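Tryptophan halogenase (Shewanella frigidimarina, PDB 2PYX) is probably an FAD-dependent monooxygenase of the tryptophan halogenase family, consistent with flavin-dependent halogenation of tryptophan or a related substrate. Local coordinates at residues 127-131 against 476-480. Where two conformers were deposited one is given. Residues are numbered along the deposited sequence.
Sequences YWLPH and TQLPT
Residues 127-131 join helical Tyr127 and Trp128 to a 3-10 segment, Leu129 at phi/psi -49/-45° and Pro130 at -60/-15°, marked by the hydrogen bond from His131 N to Trp128 O (2.7 Å). Residues 476-480 are extended, psi between 134° and 166°, and Pro130 and Leu478 give the nearest CA pair, 6.6 Å. No hydrogen bond joins the segments; 229 Å² is buried, and the side-chain contacts are apolar. Leu129, chi1 t and chi2 p, points toward the loop: Leu129 CG lies 3.8 Å from Leu478 CD2, and Leu129 CD2 lies 4.2 Å from Pro479 CD. Leu478, chi1 m and chi2 t, also puts CD1 4.3 Å from Pro130 CB. This is peripheral packing away from the predicted FAD and substrate sites, joining helix 125-128 and its 3-10 continuation to the loop between helices 462-471 and 484-507. Against the backbone, Leu129 CD2 approaches Thr476 O at 3.5 Å and Gln477 O at 3.9 Å. Thr476 OG1 hydrogen-bonds outside the two segments, to Tyr470 OH and Trp443 O.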
ATOM      1  N   TYR A 127      24.026 -10.282  12.040  1.00 13.20           N
ATOM      2  CA  TYR A 127      24.601 -10.067  13.386  1.00 14.49           C
ATOM      3  C   TYR A 127      23.592 -10.265  14.506  1.00 14.39           C
ATOM      4  O   TYR A 127      23.973 -10.578  15.639  1.00 15.49           O
ATOM      5  CB  TYR A 127      25.282  -8.672  13.440  1.00 14.62           C
ATOM      6  CG  TYR A 127      26.400  -8.601  12.417  1.00 12.11           C
ATOM      7  CD1 TYR A 127      27.699  -9.031  12.720  1.00 16.11           C
ATOM      8  CD2 TYR A 127      26.149  -8.199  11.104  1.00 11.73           C
ATOM      9  CE1 TYR A 127      28.703  -9.054  11.735  1.00 14.75           C
ATOM     10  CE2 TYR A 127      27.160  -8.204  10.125  1.00 15.28           C
ATOM     11  CZ  TYR A 127      28.447  -8.617  10.465  1.00 13.24           C
ATOM     12  OH  TYR A 127      29.394  -8.625   9.449  1.00 16.13           O
ATOM     13  N   TRP A 128      22.305 -10.057  14.202  1.00 12.05           N
ATOM     14  CA  TRP A 128      21.252 -10.321  15.155  1.00 12.51           C
ATOM     15  C   TRP A 128      20.969 -11.825  15.294  1.00 12.23           C
ATOM     16  O   TRP A 128      20.625 -12.315  16.365  1.00 14.35           O
ATOM     17  CB  TRP A 128      19.964  -9.545  14.777  1.00 12.72           C
ATOM     18  CG  TRP A 128      18.782 -10.156  15.411  1.00 12.82           C
ATOM     19  CD1 TRP A 128      18.351  -9.981  16.694  1.00 12.80           C
ATOM     20  CD2 TRP A 128      17.925 -11.134  14.837  1.00 12.17           C
ATOM     21  NE1 TRP A 128      17.260 -10.745  16.925  1.00 14.05           N
ATOM     22  CE2 TRP A 128      16.991 -11.495  15.807  1.00 13.86           C
ATOM     23  CE3 TRP A 128      17.878 -11.757  13.581  1.00 13.04           C
ATOM     24  CZ2 TRP A 128      15.998 -12.438  15.562  1.00 14.98           C
ATOM     25  CZ3 TRP A 128      16.889 -12.665  13.343  1.00 13.82           C
ATOM     26  CH2 TRP A 128      15.971 -13.007  14.311  1.00 12.46           C
ATOM     27  N   LEU A 129      21.112 -12.555  14.194  1.00 13.56           N
ATOM     28  CA  LEU A 129      20.646 -13.919  14.114  0.50 12.34           C
ATOM     29  C   LEU A 129      21.063 -14.826  15.295  1.00 13.73           C
ATOM     30  O   LEU A 129      20.227 -15.583  15.817  1.00 16.58           O
ATOM     31  CB  LEU A 129      21.077 -14.464  12.746  0.50 15.15           C
ATOM     32  CG  LEU A 129      20.405 -15.698  12.200  0.50 12.49           C
ATOM     33  CD1 LEU A 129      18.908 -15.515  12.072  0.50 13.72           C
ATOM     34  CD2 LEU A 129      21.055 -16.041  10.863  0.50 11.00           C
ATOM     35  N   PRO A 130      22.347 -14.774  15.719  1.00 15.91           N
ATOM     36  CA  PRO A 130      22.709 -15.617  16.870  1.00 18.67           C
ATOM     37  C   PRO A 130      21.924 -15.324  18.149  1.00 19.29           C
ATOM     38  O   PRO A 130      21.930 -16.146  19.067  1.00 21.13           O
ATOM     39  CB  PRO A 130      24.202 -15.312  17.091  1.00 19.55           C
ATOM     40  CG  PRO A 130      24.680 -14.737  15.807  1.00 15.44           C
ATOM     41  CD  PRO A 130      23.495 -13.993  15.229  1.00 16.11           C
ATOM     42  N   HIS A 131      21.239 -14.179  18.206  1.00 14.98           N
ATOM     43  CA  HIS A 131      20.581 -13.705  19.436  1.00 16.26           C
ATOM     44  C   HIS A 131      19.067 -13.822  19.384  1.00 16.36           C
ATOM     45  O   HIS A 131      18.366 -13.284  20.233  1.00 15.23           O
ATOM     46  CB  HIS A 131      21.030 -12.271  19.679  1.00 17.15           C
ATOM     47  CG  HIS A 131      22.516 -12.131  19.683  1.00 21.19           C
ATOM     48  ND1 HIS A 131      23.292 -12.626  20.710  1.00 26.90           N
ATOM     49  CD2 HIS A 131      23.376 -11.653  18.752  1.00 21.68           C
ATOM     50  CE1 HIS A 131      24.568 -12.429  20.419  1.00 29.38           C
ATOM     51  NE2 HIS A 131      24.645 -11.838  19.239  1.00 23.70           N
ATOM     52  N   THR A 476      17.590 -19.523  10.104  1.00 11.16           N
ATOM     53  CA  THR A 476      18.642 -19.358   9.106  1.00 10.17           C
ATOM     54  C   THR A 476      19.941 -19.811   9.759  1.00 11.16           C
ATOM     55  O   THR A 476      20.225 -19.448  10.913  1.00 13.35           O
ATOM     56  CB  THR A 476      18.747 -17.910   8.653  1.00 10.47           C
ATOM     57  OG1 THR A 476      17.539 -17.557   7.973  1.00  9.75           O
ATOM     58  CG2 THR A 476      19.889 -17.677   7.743  1.00 10.55           C
ATOM     59  N   GLN A 477      20.701 -20.620   9.032  1.00 11.24           N
ATOM     60  CA  GLN A 477      22.019 -21.077   9.474  1.00 13.72           C
ATOM     61  C   GLN A 477      22.903 -19.900   9.832  1.00 14.96           C
ATOM     62  O   GLN A 477      22.974 -18.910   9.083  1.00 12.50           O
ATOM     63  CB  GLN A 477      22.659 -21.933   8.370  1.00 14.84           C
ATOM     64  CG  GLN A 477      23.997 -22.599   8.697  1.00 19.48           C
ATOM     65  CD  GLN A 477      24.313 -23.690   7.734  1.00 21.85           C
ATOM     66  OE1 GLN A 477      24.671 -23.430   6.598  1.00 23.83           O
ATOM     67  NE2 GLN A 477      24.169 -24.938   8.172  1.00 34.97           N
ATOM     68  N   LEU A 478      23.591 -19.973  10.970  1.00 14.54           N
ATOM     69  CA  LEU A 478      24.438 -18.842  11.387  1.00 14.46           C
ATOM     70  C   LEU A 478      25.652 -18.675  10.482  1.00 14.59           C
ATOM     71  O   LEU A 478      26.258 -19.659  10.061  1.00 12.47           O
ATOM     72  CB  LEU A 478      24.906 -19.016  12.827  1.00 15.30           C
ATOM     73  CG  LEU A 478      23.864 -19.208  13.908  1.00 17.55           C
ATOM     74  CD1 LEU A 478      24.587 -19.174  15.246  1.00 19.13           C
ATOM     75  CD2 LEU A 478      22.822 -18.129  13.857  1.00 18.49           C
ATOM     76  N   PRO A 479      25.994 -17.416  10.160  1.00 14.62           N
ATOM     77  CA  PRO A 479      27.259 -17.116   9.484  1.00 14.47           C
ATOM     78  C   PRO A 479      28.438 -17.653  10.270  1.00 13.85           C
ATOM     79  O   PRO A 479      28.409 -17.663  11.503  1.00 13.34           O
ATOM     80  CB  PRO A 479      27.313 -15.592   9.497  1.00 15.52           C
ATOM     81  CG  PRO A 479      25.920 -15.174   9.602  1.00 15.39           C
ATOM     82  CD  PRO A 479      25.191 -16.199  10.392  1.00 13.95           C
ATOM     83  N   THR A 480      29.456 -18.067   9.537  1.00 14.76           N
ATOM     84  CA  THR A 480      30.711 -18.534  10.130  1.00 14.05           C
ATOM     85  C   THR A 480      31.776 -17.487   9.824  1.00 16.10           C
ATOM     86  O   THR A 480      31.598 -16.617   8.965  1.00 15.72           O
ATOM     87  CB  THR A 480      31.168 -19.899   9.557  1.00 15.31           C
ATOM     88  OG1 THR A 480      31.576 -19.761   8.195  1.00 18.60           O
ATOM     89  CG2 THR A 480      30.068 -20.905   9.662  1.00 18.67           C
TER